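Local coordinates for SsDNA-binding protein essential for mitochondrial genome maintenance (Saccharomyces cerevisiae, PDB 6CQO), which binds single-stranded DNA preferentially and cooperatively, takes part in mitochondrial DNA replication and stimulates the PIF1 helicase, at residues L67-A72 with D96-K101. Residues are numbered along the deposited sequence; the frame is centred on the assembly and turned at random.
Sequences LVYVEA and DINLLK
Leu-67 meets two residues at once, because Leu-100 and Lys-101 both face it in a classic beta bulge. Its O accepts from Leu-100 N and also from Lys-101 N (3.1 Å), the latter in the carbonyl plane on a lone pair. Residues 68-71 pair with 96-99 as regular antiparallel strands of the OB-fold sheet, with Tyr-69 and Asn-98 bonded both ways through their backbones. Leu-67 CG lies anti to the backbone N (chi1 -172°), which brings it 3.8 Å from Leu-100 CD1. The CD2 methyl of Leu-67 also borders this branch. The other methyl of Leu-100, CD2, reaches Tyr-69 CB at 4.2 Å. With an alanine here, Leu-67 CG and CD2 are gone, and Leu-100 CD1 would probably lose that contact and be freer to turn.

Val-68, Val-70, Ile-97 and Leu-99 share one face of the sheet, and it is apolar. Ile-97 is fully extended (chi1 -178°), and its CD1 touches both Val-70 CG2 (3.9 Å) and Val-68 CG1 (4.0 Å). Leu-99 CD1 meets the same Val-68 methyl. Ile-32 and Tyr-30 of strand 26-34 pack against this valine pair.

On the Tyr-69 face, Glu-71 and Asp-96 run side by side in the same direction. Their carboxylate planes are 55° apart, with Glu-71 OE1 3.8 Å from Asp-96 OD2. Phe-3 of the second subunit packs on Tyr-69. The sheet is thus two-sided here: one face is aliphatic and packs on strand 26-34; the other is mixed, with Leu-67 and Tyr-69 beside Glu-71, Asp-96 and Asn-98. There the two neighbouring acids, if both are ionised, probably repel each other and make the potential more negative.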
loop_
_atom_site.group_PDB
_atom_site.type_symbol
_atom_site.label_atom_id
_atom_site.label_comp_id
_atom_site.label_asym_id
_atom_site.label_seq_id
_atom_site.Cartn_x
_atom_site.Cartn_y
_atom_site.Cartn_z
ATOM N N LEU A 67 12.779 13.633 -3.931
ATOM C CA LEU A 67 12.439 12.396 -4.621
ATOM C C LEU A 67 12.966 11.224 -3.799
ATOM O O LEU A 67 14.180 11.082 -3.621
ATOM C CB LEU A 67 13.028 12.387 -6.031
ATOM C CG LEU A 67 12.604 11.248 -6.960
ATOM C CD1 LEU A 67 11.091 11.202 -7.102
ATOM C CD2 LEU A 67 13.266 11.397 -8.323
ATOM N N VAL A 68 12.055 10.395 -3.288
ATOM C CA VAL A 68 12.404 9.349 -2.336
ATOM C C VAL A 68 11.835 8.012 -2.790
ATOM O O VAL A 68 10.850 7.948 -3.533
ATOM C CB VAL A 68 11.902 9.684 -0.913
ATOM C CG1 VAL A 68 12.576 10.943 -0.390
ATOM C CG2 VAL A 68 10.389 9.838 -0.906
ATOM N N TYR A 69 12.473 6.937 -2.331
ATOM C CA TYR A 69 11.994 5.568 -2.506
ATOM C C TYR A 69 11.708 5.007 -1.120
ATOM O O TYR A 69 12.635 4.774 -0.337
ATOM C CB TYR A 69 13.016 4.709 -3.254
ATOM C CG TYR A 69 12.718 3.224 -3.228
ATOM C CD1 TYR A 69 11.504 2.732 -3.686
ATOM C CD2 TYR A 69 13.656 2.315 -2.757
ATOM C CE1 TYR A 69 11.228 1.378 -3.670
ATOM C CE2 TYR A 69 13.389 0.957 -2.737
ATOM C CZ TYR A 69 12.173 0.495 -3.195
ATOM O OH TYR A 69 11.896 -0.853 -3.179
ATOM N N VAL A 70 10.430 4.794 -0.817
ATOM C CA VAL A 70 9.981 4.434 0.522
ATOM C C VAL A 70 9.388 3.032 0.488
ATOM O O VAL A 70 8.575 2.716 -0.389
ATOM C CB VAL A 70 8.956 5.449 1.062
ATOM C CG1 VAL A 70 8.339 4.951 2.362
ATOM C CG2 VAL A 70 9.615 6.801 1.269
ATOM N N GLU A 71 9.803 2.197 1.436
ATOM C CA GLU A 71 9.200 0.897 1.686
ATOM C C GLU A 71 8.430 0.969 2.996
ATOM O O GLU A 71 8.976 1.407 4.016
ATOM C CB GLU A 71 10.264 -0.201 1.747
ATOM C CG GLU A 71 10.991 -0.439 0.430
ATOM C CD GLU A 71 12.225 -1.308 0.591
ATOM O OE1 GLU A 71 12.895 -1.205 1.640
ATOM O OE2 GLU A 71 12.524 -2.097 -0.331
ATOM N N ALA A 72 7.166 0.550 2.972
ATOM C CA ALA A 72 6.294 0.709 4.125
ATOM C C ALA A 72 5.383 -0.499 4.279
ATOM O O ALA A 72 4.936 -1.081 3.289
ATOM C CB ALA A 72 5.446 1.983 4.007
ATOM N N ASP A 96 11.924 1.777 5.540
ATOM C CA ASP A 96 13.200 2.179 4.966
ATOM C C ASP A 96 12.937 3.277 3.948
ATOM O O ASP A 96 11.833 3.398 3.412
ATOM C CB ASP A 96 13.927 0.994 4.318
ATOM C CG ASP A 96 15.346 1.335 3.902
ATOM O OD1 ASP A 96 15.960 2.214 4.544
ATOM O OD2 ASP A 96 15.849 0.724 2.935
ATOM N N ILE A 97 13.965 4.081 3.690
ATOM C CA ILE A 97 13.850 5.183 2.741
ATOM C C ILE A 97 15.214 5.425 2.110
ATOM O O ILE A 97 16.250 5.329 2.775
ATOM C CB ILE A 97 13.298 6.455 3.422
ATOM C CG1 ILE A 97 13.134 7.586 2.403
ATOM C CG2 ILE A 97 14.188 6.881 4.583
ATOM C CD1 ILE A 97 12.451 8.815 2.958
ATOM N N ASN A 98 15.208 5.722 0.812
ATOM C CA ASN A 98 16.415 6.060 0.066
ATOM C C ASN A 98 16.175 7.368 -0.670
ATOM O O ASN A 98 15.244 7.467 -1.475
ATOM C CB ASN A 98 16.793 4.947 -0.918
ATOM C CG ASN A 98 17.368 3.725 -0.227
ATOM O OD1 ASN A 98 16.632 2.865 0.258
ATOM N ND2 ASN A 98 18.693 3.639 -0.183
ATOM N N LEU A 99 17.008 8.367 -0.392
ATOM C CA LEU A 99 16.885 9.678 -1.023
ATOM C C LEU A 99 17.432 9.604 -2.442
ATOM O O LEU A 99 18.635 9.401 -2.644
ATOM C CB LEU A 99 17.624 10.735 -0.206
ATOM C CG LEU A 99 17.663 12.146 -0.802
ATOM C CD1 LEU A 99 16.254 12.701 -0.958
ATOM C CD2 LEU A 99 18.522 13.076 0.044
ATOM N N LEU A 100 16.552 9.767 -3.432
ATOM C CA LEU A 100 16.997 9.803 -4.821
ATOM C C LEU A 100 17.519 11.187 -5.188
ATOM O O LEU A 100 18.651 11.329 -5.662
ATOM C CB LEU A 100 15.854 9.394 -5.753
ATOM C CG LEU A 100 15.091 8.121 -5.387
ATOM C CD1 LEU A 100 14.048 7.802 -6.442
ATOM C CD2 LEU A 100 16.042 6.953 -5.204
ATOM N N LYS A 101 16.700 12.215 -4.975
ATOM C CA LYS A 101 17.099 13.601 -5.174
ATOM C C LYS A 101 16.419 14.446 -4.110
ATOM O O LYS A 101 15.212 14.309 -3.886
ATOM C CB LYS A 101 16.722 14.102 -6.573
ATOM C CG LYS A 101 17.221 15.505 -6.878
ATOM C CD LYS A 101 16.592 16.056 -8.146
ATOM C CE LYS A 101 15.090 16.233 -7.981
ATOM N NZ LYS A 101 14.465 16.830 -9.193
#